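Cohesin (Archaeoglobus fulgidus, PDB 2XDH) probably binds dockerin modules, as cohesins generally do, serving as the non-cellulosomal cohesin module of a longer protein from a hyperthermophilic archaeon. Local coordinates at residues V45-Q50 and F59-E64; P40-V45 and G147-V152; G8-E11 and D17-V20. One frame throughout, in Å; residues are numbered along the deposited sequence. Where two conformers were deposited one is given.

In the fold
From the N terminus, interaction 3 comes first: it closes the short turn between strands 3-12 and 17-38, and is complete before the others begin. Interaction 2 opens at 40-45 and closes only at 147-152, after most of the chain has been threaded. Interaction 1 lies wholly within that long excursion and brings 45-50 against 59-64; Val45 belongs to both, and strand 43-50 serves both. Interactions 2 and 3 are centred about 8 Å apart, since strands 142-151 and 3-12 are sheet neighbours, with Ser9 and Ala10 probably hydrogen-bonded to Thr148. Interaction 1 is centred 15 to 16 Å from the centres of the other two and meets interaction 3 where Leu49 touches Gln19.

Interaction 1: V45-Q50 and F59-E64; sequences VEDVLQ and FDYQVE. Unlike the reference sequence in segment 59-64: Gln62 (reference Asn).
Val45 meets Val63 where two edge strands of the cohesin jelly-roll sandwich face each other, 43-50 hydrogen-bonded to strand 82-91 and 58-64 to strand 67-74. They run nearly antiparallel with axes 8.5 Å apart, too far to pair as a sheet, and meet mainly through side chains. Val45 CG1 slides past Val63 CG2 at 4.0 Å, beside Tyr39. A classic beta bulge follows, Glu46 and Asp47 both facing Lys88. Asp47 starts out away from the opposite strand, but its carboxylate swings back: OD1 accepts a weak bond from Val48 N and stands 3.5 Å from Tyr61 OH, the carboxylate steeply inclined to the ring. Val48 CB sits 3.5 Å from the centroid of the Tyr61 ring, only 5° off the normal, a CH-pi contact with CB almost directly above the ring centre. Val48 CG2 lies over the ring near CD1, and Val48 O is also close to CE2. Tyr61 CG is held between its own backbone N and carbonyl carbon (chi1 68°), which turns the ring up against this valine. Val48 CG1 instead meets the Phe59 ring at its edge, 3.9 Å from CZ, with Phe85 packed against both residues. Gln50 closes the row. Its amide lies almost parallel to the Phe59 ring, 9° between planes, and NE2 bonds to Thr54 O, while Gln50 CG sits over the ring face, 3.4 Å from Phe59 CG.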
loop_
_atom_site.group_PDB
_atom_site.type_symbol
_atom_site.label_atom_id
_atom_site.label_comp_id
_atom_site.label_asym_id
_atom_site.label_seq_id
_atom_site.Cartn_x
_atom_site.Cartn_y
_atom_site.Cartn_z
ATOM N N VAL A 45 -18.177 -14.771 -30.222
ATOM C CA VAL A 45 -16.965 -13.983 -30.034
ATOM C C VAL A 45 -16.288 -13.683 -31.369
ATOM O O VAL A 45 -15.993 -14.600 -32.140
ATOM C CB VAL A 45 -15.973 -14.696 -29.092
ATOM C CG1 VAL A 45 -14.627 -13.969 -29.068
ATOM C CG2 VAL A 45 -16.557 -14.802 -27.686
ATOM N N GLU A 46 -16.060 -12.399 -31.641
ATOM C CA GLU A 46 -15.367 -11.967 -32.860
ATOM C C GLU A 46 -13.910 -11.575 -32.577
ATOM O O GLU A 46 -13.024 -11.767 -33.411
ATOM C CB GLU A 46 -16.100 -10.794 -33.527
ATOM C CG GLU A 46 -17.566 -11.058 -33.866
ATOM C CD GLU A 46 -17.756 -11.859 -35.151
ATOM O OE1 GLU A 46 -18.821 -12.492 -35.297
ATOM O OE2 GLU A 46 -16.853 -11.850 -36.019
ATOM N N ASP A 47 -13.650 -11.011 -31.404
ATOM C CA ASP A 47 -12.281 -10.646 -31.054
ATOM C C ASP A 47 -12.173 -10.410 -29.556
ATOM O O ASP A 47 -13.177 -10.169 -28.883
ATOM C CB ASP A 47 -11.842 -9.395 -31.822
ATOM C CG ASP A 47 -10.327 -9.296 -31.976
ATOM O OD1 ASP A 47 -9.604 -10.237 -31.566
ATOM O OD2 ASP A 47 -9.863 -8.276 -32.528
ATOM N N VAL A 48 -10.951 -10.498 -29.045
ATOM C CA VAL A 48 -10.653 -10.205 -27.647
ATOM C C VAL A 48 -9.451 -9.272 -27.650
ATOM O O VAL A 48 -8.384 -9.635 -28.162
ATOM C CB VAL A 48 -10.307 -11.484 -26.870
ATOM C CG1 VAL A 48 -9.957 -11.168 -25.417
ATOM C CG2 VAL A 48 -11.467 -12.499 -26.939
ATOM N N LEU A 49 -9.626 -8.071 -27.101
ATOM C CA LEU A 49 -8.608 -7.028 -27.188
ATOM C C LEU A 49 -8.137 -6.612 -25.799
ATOM O O LEU A 49 -8.911 -6.643 -24.843
ATOM C CB LEU A 49 -9.175 -5.801 -27.908
ATOM C CG LEU A 49 -9.598 -5.921 -29.372
ATOM C CD1 LEU A 49 -10.212 -4.620 -29.856
ATOM C CD2 LEU A 49 -8.423 -6.297 -30.244
ATOM N N GLN A 50 -6.864 -6.233 -25.698
ATOM C CA GLN A 50 -6.311 -5.665 -24.466
ATOM C C GLN A 50 -7.100 -4.425 -24.080
ATOM O O GLN A 50 -7.666 -3.742 -24.940
ATOM C CB GLN A 50 -4.804 -5.357 -24.629
ATOM C CG GLN A 50 -3.928 -6.606 -24.519
ATOM C CD GLN A 50 -2.654 -6.537 -25.348
ATOM O OE1 GLN A 50 -2.679 -6.773 -26.552
ATOM N NE2 GLN A 50 -1.526 -6.239 -24.698
ATOM N N PHE A 59 -0.339 -10.797 -22.714
ATOM C CA PHE A 59 -1.779 -11.052 -22.792
ATOM C C PHE A 59 -2.115 -12.284 -23.649
ATOM O O PHE A 59 -1.681 -12.379 -24.793
ATOM C CB PHE A 59 -2.447 -9.803 -23.372
ATOM C CG PHE A 59 -3.955 -9.880 -23.452
ATOM C CD1 PHE A 59 -4.737 -9.605 -22.347
ATOM C CD2 PHE A 59 -4.583 -10.175 -24.655
ATOM C CE1 PHE A 59 -6.129 -9.661 -22.422
ATOM C CE2 PHE A 59 -5.964 -10.239 -24.742
ATOM C CZ PHE A 59 -6.741 -9.975 -23.620
ATOM N N ASP A 60 -2.861 -13.238 -23.088
ATOM C CA ASP A 60 -3.265 -14.427 -23.852
ATOM C C ASP A 60 -4.748 -14.690 -23.666
ATOM O O ASP A 60 -5.311 -14.394 -22.614
ATOM C CB ASP A 60 -2.488 -15.666 -23.409
ATOM C CG ASP A 60 -1.059 -15.662 -23.891
ATOM O OD1 ASP A 60 -0.854 -15.804 -25.113
ATOM O OD2 ASP A 60 -0.145 -15.527 -23.047
ATOM N N TYR A 61 -5.390 -15.243 -24.688
ATOM C CA TYR A 61 -6.770 -15.674 -24.523
ATOM C C TYR A 61 -7.042 -16.891 -25.383
ATOM O O TYR A 61 -6.380 -17.117 -26.393
ATOM C CB TYR A 61 -7.761 -14.557 -24.852
ATOM C CG TYR A 61 -7.790 -14.166 -26.322
ATOM C CD1 TYR A 61 -8.707 -14.737 -27.201
ATOM C CD2 TYR A 61 -6.900 -13.219 -26.827
ATOM C CE1 TYR A 61 -8.737 -14.374 -28.551
ATOM C CE2 TYR A 61 -6.922 -12.851 -28.173
ATOM C CZ TYR A 61 -7.840 -13.436 -29.026
ATOM O OH TYR A 61 -7.853 -13.061 -30.344
ATOM N N GLN A 62 -8.014 -17.685 -24.973
ATOM C CA GLN A 62 -8.396 -18.850 -25.748
ATOM C C GLN A 62 -9.899 -19.015 -25.644
ATOM O O GLN A 62 -10.450 -19.051 -24.543
ATOM C CB GLN A 62 -7.659 -20.096 -25.247
ATOM C CG GLN A 62 -8.288 -21.427 -25.672
ATOM C CD GLN A 62 -8.255 -21.652 -27.175
ATOM O OE1 GLN A 62 -8.702 -22.692 -27.668
ATOM N NE2 GLN A 62 -7.726 -20.681 -27.912
ATOM N N VAL A 63 -10.565 -19.080 -26.792
ATOM C CA VAL A 63 -12.018 -19.228 -26.815
ATOM C C VAL A 63 -12.365 -20.684 -27.053
ATOM O O VAL A 63 -12.022 -21.239 -28.092
ATOM C CB VAL A 63 -12.659 -18.380 -27.922
ATOM C CG1 VAL A 63 -14.174 -18.602 -27.957
ATOM C CG2 VAL A 63 -12.328 -16.906 -27.731
ATOM N N GLU A 64 -13.032 -21.306 -26.088
ATOM C CA GLU A 64 -13.431 -22.699 -26.225
ATOM C C GLU A 64 -14.844 -22.908 -25.718
ATOM O O GLU A 64 -15.133 -22.723 -24.537
ATOM C CB GLU A 64 -12.445 -23.634 -25.515
ATOM C CG GLU A 64 -12.181 -23.310 -24.052
ATOM C CD GLU A 64 -11.009 -24.100 -23.487
ATOM O OE1 GLU A 64 -10.151 -24.550 -24.281
ATOM O OE2 GLU A 64 -10.947 -24.275 -22.251
#

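Interaction 2: P40-V45 and G147-V152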
loop_
_atom_site.group_PDB
_atom_site.type_symbol
_atom_site.label_atom_id
_atom_site.label_comp_id
_atom_site.label_asym_id
_atom_site.label_seq_id
_atom_site.Cartn_x
_atom_site.Cartn_y
_atom_site.Cartn_z
ATOM N N PRO A 40 -23.379 -16.206 -23.121
ATOM C CA PRO A 40 -24.579 -16.907 -23.608
ATOM C C PRO A 40 -24.515 -17.341 -25.073
ATOM O O PRO A 40 -23.730 -16.795 -25.852
ATOM C CB PRO A 40 -25.692 -15.871 -23.421
ATOM C CG PRO A 40 -24.987 -14.543 -23.423
ATOM C CD PRO A 40 -23.644 -14.794 -22.801
ATOM N N ASN A 41 -25.358 -18.312 -25.432
ATOM C CA ASN A 41 -25.453 -18.829 -26.799
ATOM C C ASN A 41 -25.842 -17.780 -27.828
ATOM O O ASN A 41 -25.550 -17.925 -29.011
ATOM C CB ASN A 41 -26.472 -19.970 -26.875
ATOM C CG ASN A 41 -25.930 -21.267 -26.331
ATOM O OD1 ASN A 41 -24.731 -21.532 -26.409
ATOM N ND2 ASN A 41 -26.812 -22.090 -25.776
ATOM N N VAL A 42 -26.524 -16.729 -27.379
ATOM C CA VAL A 42 -26.950 -15.669 -28.283
ATOM C C VAL A 42 -25.790 -14.786 -28.717
ATOM O O VAL A 42 -25.942 -13.952 -29.608
ATOM C CB VAL A 42 -28.061 -14.793 -27.668
ATOM C CG1 VAL A 42 -29.344 -15.594 -27.526
ATOM C CG2 VAL A 42 -27.620 -14.225 -26.330
ATOM N N LEU A 43 -24.633 -14.966 -28.080
ATOM C CA LEU A 43 -23.447 -14.203 -28.442
ATOM C C LEU A 43 -22.381 -15.065 -29.118
ATOM O O LEU A 43 -22.247 -16.259 -28.848
ATOM C CB LEU A 43 -22.859 -13.497 -27.221
ATOM C CG LEU A 43 -23.732 -12.425 -26.561
ATOM C CD1 LEU A 43 -22.950 -11.722 -25.452
ATOM C CD2 LEU A 43 -24.214 -11.411 -27.576
ATOM N N GLU A 44 -21.620 -14.437 -30.000
ATOM C CA GLU A 44 -20.527 -15.107 -30.672
ATOM C C GLU A 44 -19.309 -14.211 -30.632
ATOM O O GLU A 44 -19.393 -13.032 -30.966
ATOM C CB GLU A 44 -20.905 -15.397 -32.125
ATOM C CG GLU A 44 -19.717 -15.561 -33.027
ATOM C CD GLU A 44 -20.125 -16.013 -34.400
ATOM O OE1 GLU A 44 -21.262 -16.523 -34.524
ATOM O OE2 GLU A 44 -19.323 -15.852 -35.345
ATOM N N VAL A 45 -18.177 -14.771 -30.222
ATOM C CA VAL A 45 -16.965 -13.983 -30.034
ATOM C C VAL A 45 -16.288 -13.683 -31.369
ATOM O O VAL A 45 -15.993 -14.600 -32.140
ATOM C CB VAL A 45 -15.973 -14.696 -29.092
ATOM C CG1 VAL A 45 -14.627 -13.969 -29.068
ATOM C CG2 VAL A 45 -16.557 -14.802 -27.686
ATOM N N GLY A 147 -21.818 -9.808 -15.656
ATOM C CA GLY A 147 -22.452 -8.841 -16.523
ATOM C C GLY A 147 -23.774 -9.411 -16.955
ATOM O O GLY A 147 -24.041 -10.589 -16.730
ATOM N N THR A 148 -24.594 -8.583 -17.581
ATOM C CA THR A 148 -25.906 -9.029 -18.041
ATOM C C THR A 148 -26.082 -8.574 -19.487
ATOM O O THR A 148 -25.782 -7.428 -19.824
ATOM C CB THR A 148 -27.002 -8.414 -17.178
ATOM O OG1 THR A 148 -26.760 -8.744 -15.803
ATOM C CG2 THR A 148 -28.380 -8.917 -17.598
ATOM N N PHE A 149 -26.543 -9.467 -20.350
ATOM C CA PHE A 149 -26.778 -9.068 -21.732
ATOM C C PHE A 149 -28.203 -9.359 -22.167
ATOM O O PHE A 149 -28.735 -10.424 -21.872
ATOM C CB PHE A 149 -25.823 -9.764 -22.695
ATOM C CG PHE A 149 -26.243 -9.624 -24.128
ATOM C CD1 PHE A 149 -25.891 -8.503 -24.850
ATOM C CD2 PHE A 149 -27.048 -10.580 -24.723
ATOM C CE1 PHE A 149 -26.308 -8.348 -26.160
ATOM C CE2 PHE A 149 -27.468 -10.433 -26.030
ATOM C CZ PHE A 149 -27.094 -9.312 -26.749
ATOM N N ARG A 150 -28.810 -8.408 -22.874
ATOM C CA ARG A 150 -30.173 -8.570 -23.382
ATOM C C ARG A 150 -30.279 -8.221 -24.866
ATOM O O ARG A 150 -29.690 -7.247 -25.328
ATOM C CB ARG A 150 -31.170 -7.697 -22.604
ATOM C CG ARG A 150 -31.549 -8.223 -21.236
ATOM C CD ARG A 150 -32.987 -7.857 -20.885
ATOM N NE ARG A 150 -33.268 -6.433 -21.068
ATOM C CZ ARG A 150 -34.271 -5.957 -21.799
ATOM N NH1 ARG A 150 -35.096 -6.794 -22.415
ATOM N NH2 ARG A 150 -34.454 -4.646 -21.915
ATOM N N ILE A 151 -31.053 -8.998 -25.610
ATOM C CA ILE A 151 -31.361 -8.611 -26.978
ATOM C C ILE A 151 -32.457 -7.556 -26.951
ATOM O O ILE A 151 -33.481 -7.730 -26.295
ATOM C CB ILE A 151 -31.800 -9.801 -27.823
ATOM C CG1 ILE A 151 -30.721 -10.883 -27.807
ATOM C CG2 ILE A 151 -32.082 -9.362 -29.251
ATOM C CD1 ILE A 151 -31.090 -12.067 -28.634
ATOM N N VAL A 152 -32.233 -6.468 -27.678
ATOM C CA VAL A 152 -33.052 -5.267 -27.576
ATOM C C VAL A 152 -33.261 -4.654 -28.973
ATOM O O VAL A 152 -32.516 -4.961 -29.898
ATOM C CB VAL A 152 -32.352 -4.269 -26.619
ATOM C CG1 VAL A 152 -32.255 -2.879 -27.216
ATOM C CG2 VAL A 152 -33.028 -4.268 -25.249
#
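The Phe149 ring carries Leu43 on one face: Leu43 CD2 stands 3.8 Å from the ring centroid, 17° off the normal, a CH-pi contact displaced toward the rim on the side of CE2 and CZ. Val42 was deposited in two conformers; in the one described, its CG2 comes to the same ring at a slant, neither squarely over it nor in its plane, 3.8 Å from Phe149 CE2. The contact joins two parts of the cohesin jelly-roll that are not sheet neighbours, the type I beta turn leading into strand 43-50 and the last long strand, 142-151. That turn runs from Pro40 to Leu43, is closed by Leu43 N bonding to Pro40 O at 3.0 Å, and presents the side chains of Val42 and Leu43 to Phe149. A chi1 of 167° swings the ring away from the backbone N of Phe149 and off the strand toward the turn. Around this cluster, Val91 touches both Leu43 and Phe149; from strand 123-134, His123 touches Pro40 and Val42, and Leu125 touches Pro40 and Leu43. A serine in place of Phe149 would take away the ring under Leu43 CD2 and Val42 CG2 and would probably open a gap between the turn and the strand, leaving both methyl groups without their mate. Farther along the strand, Ile151 reaches the turn with its tip alone. Its CB does not point at the turn, but the extended side chain (chi2 -179°) carries the terminal methyl across, to where Ile151 CD1 lies 4.1 Å from Val42 CG1.

Interaction 3: G8-E11 and D17-V20; sequences GSAE and DIQV
Gly8 and Val20 form the tight end of this contact: the carbonyl oxygen of Gly8 lies 3.5 Å from Val20 CG1, and their CA atoms are 5.5 Å apart. The two segments belong to the beta hairpin of strands 3-12 and 17-38 in the cohesin sandwich, and Gly8 pairs through its backbone with Pro21. Val20 CG1 is anti to the backbone N (chi1 177°), which sends this methyl at the glycine; a beta carbon on Gly8 would stand only 3.6 Å from it. Toward the turn the strands splay. Ala10 CA is already 7.0 Å from Val20 CA, and the backbones turn to other partners, Ala10 to Thr148 and Arg150, Ile18 to Phe89. Side chains bridge the widening gap more loosely: the single methyl of Ala10 lies 4.2 Å from Ile18 CD1 and equally far from Val20 CG2. On the reverse side the polar residues take over. Ser9, Glu11 and Gln19 all point away from the opposite segment, and Gln19 touches Tyr86 and Lys88. Across the hairpin, then, the cohesion here is apolar, from van der Waals contact and burial, while Gly8 O, buried with no polar partner in the model, probably exacts a desolvation cost for the close packing against Val20.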
loop_
_atom_site.group_PDB
_atom_site.type_symbol
_atom_site.label_atom_id
_atom_site.label_comp_id
_atom_site.label_asym_id
_atom_site.label_seq_id
_atom_site.Cartn_x
_atom_site.Cartn_y
_atom_site.Cartn_z
ATOM N N GLY A 8 -18.800 -6.201 -17.963
ATOM C CA GLY A 8 -19.742 -5.171 -18.351
ATOM C C GLY A 8 -21.081 -5.744 -18.787
ATOM O O GLY A 8 -21.203 -6.942 -19.070
ATOM N N SER A 9 -22.092 -4.883 -18.838
ATOM C CA SER A 9 -23.419 -5.286 -19.297
ATOM C C SER A 9 -23.756 -4.565 -20.598
ATOM O O SER A 9 -23.209 -3.494 -20.872
ATOM C CB SER A 9 -24.468 -4.973 -18.227
ATOM O OG SER A 9 -24.250 -5.762 -17.069
ATOM N N ALA A 10 -24.647 -5.146 -21.400
ATOM C CA ALA A 10 -24.947 -4.566 -22.701
ATOM C C ALA A 10 -26.270 -5.051 -23.238
ATOM O O ALA A 10 -26.837 -6.038 -22.758
ATOM C CB ALA A 10 -23.820 -4.866 -23.707
ATOM N N GLU A 11 -26.763 -4.341 -24.243
ATOM C CA GLU A 11 -27.964 -4.749 -24.943
ATOM C C GLU A 11 -27.842 -4.312 -26.399
ATOM O O GLU A 11 -27.295 -3.250 -26.683
ATOM C CB GLU A 11 -29.191 -4.112 -24.305
ATOM C CG GLU A 11 -29.183 -2.597 -24.356
ATOM C CD GLU A 11 -30.275 -1.984 -23.486
ATOM O OE1 GLU A 11 -30.250 -2.213 -22.260
ATOM O OE2 GLU A 11 -31.156 -1.282 -24.023
ATOM N N ASP A 17 -22.799 -5.882 -33.661
ATOM C CA ASP A 17 -21.660 -6.180 -32.816
ATOM C C ASP A 17 -21.742 -5.333 -31.554
ATOM O O ASP A 17 -22.243 -4.204 -31.578
ATOM C CB ASP A 17 -20.352 -5.913 -33.552
ATOM C CG ASP A 17 -20.237 -6.708 -34.832
ATOM O OD1 ASP A 17 -19.589 -6.217 -35.779
ATOM O OD2 ASP A 17 -20.799 -7.822 -34.892
ATOM N N ILE A 18 -21.269 -5.894 -30.446
ATOM C CA ILE A 18 -21.153 -5.153 -29.199
ATOM C C ILE A 18 -19.747 -5.305 -28.650
ATOM O O ILE A 18 -19.055 -6.283 -28.936
ATOM C CB ILE A 18 -22.126 -5.663 -28.121
ATOM C CG1 ILE A 18 -21.819 -7.122 -27.774
ATOM C CG2 ILE A 18 -23.554 -5.495 -28.566
ATOM C CD1 ILE A 18 -22.600 -7.647 -26.592
ATOM N N GLN A 19 -19.330 -4.333 -27.850
ATOM C CA GLN A 19 -18.026 -4.371 -27.209
ATOM C C GLN A 19 -18.252 -4.380 -25.703
ATOM O O GLN A 19 -18.787 -3.426 -25.155
ATOM C CB GLN A 19 -17.205 -3.151 -27.629
ATOM C CG GLN A 19 -15.722 -3.253 -27.351
ATOM C CD GLN A 19 -14.922 -3.636 -28.581
ATOM O OE1 GLN A 19 -15.425 -3.583 -29.707
ATOM N NE2 GLN A 19 -13.668 -4.024 -28.374
ATOM N N VAL A 20 -17.874 -5.471 -25.046
ATOM C CA VAL A 20 -18.087 -5.622 -23.603
ATOM C C VAL A 20 -16.751 -5.668 -22.879
ATOM O O VAL A 20 -15.933 -6.554 -23.130
ATOM C CB VAL A 20 -18.819 -6.928 -23.279
ATOM C CG1 VAL A 20 -18.964 -7.088 -21.778
ATOM C CG2 VAL A 20 -20.194 -6.970 -23.984
#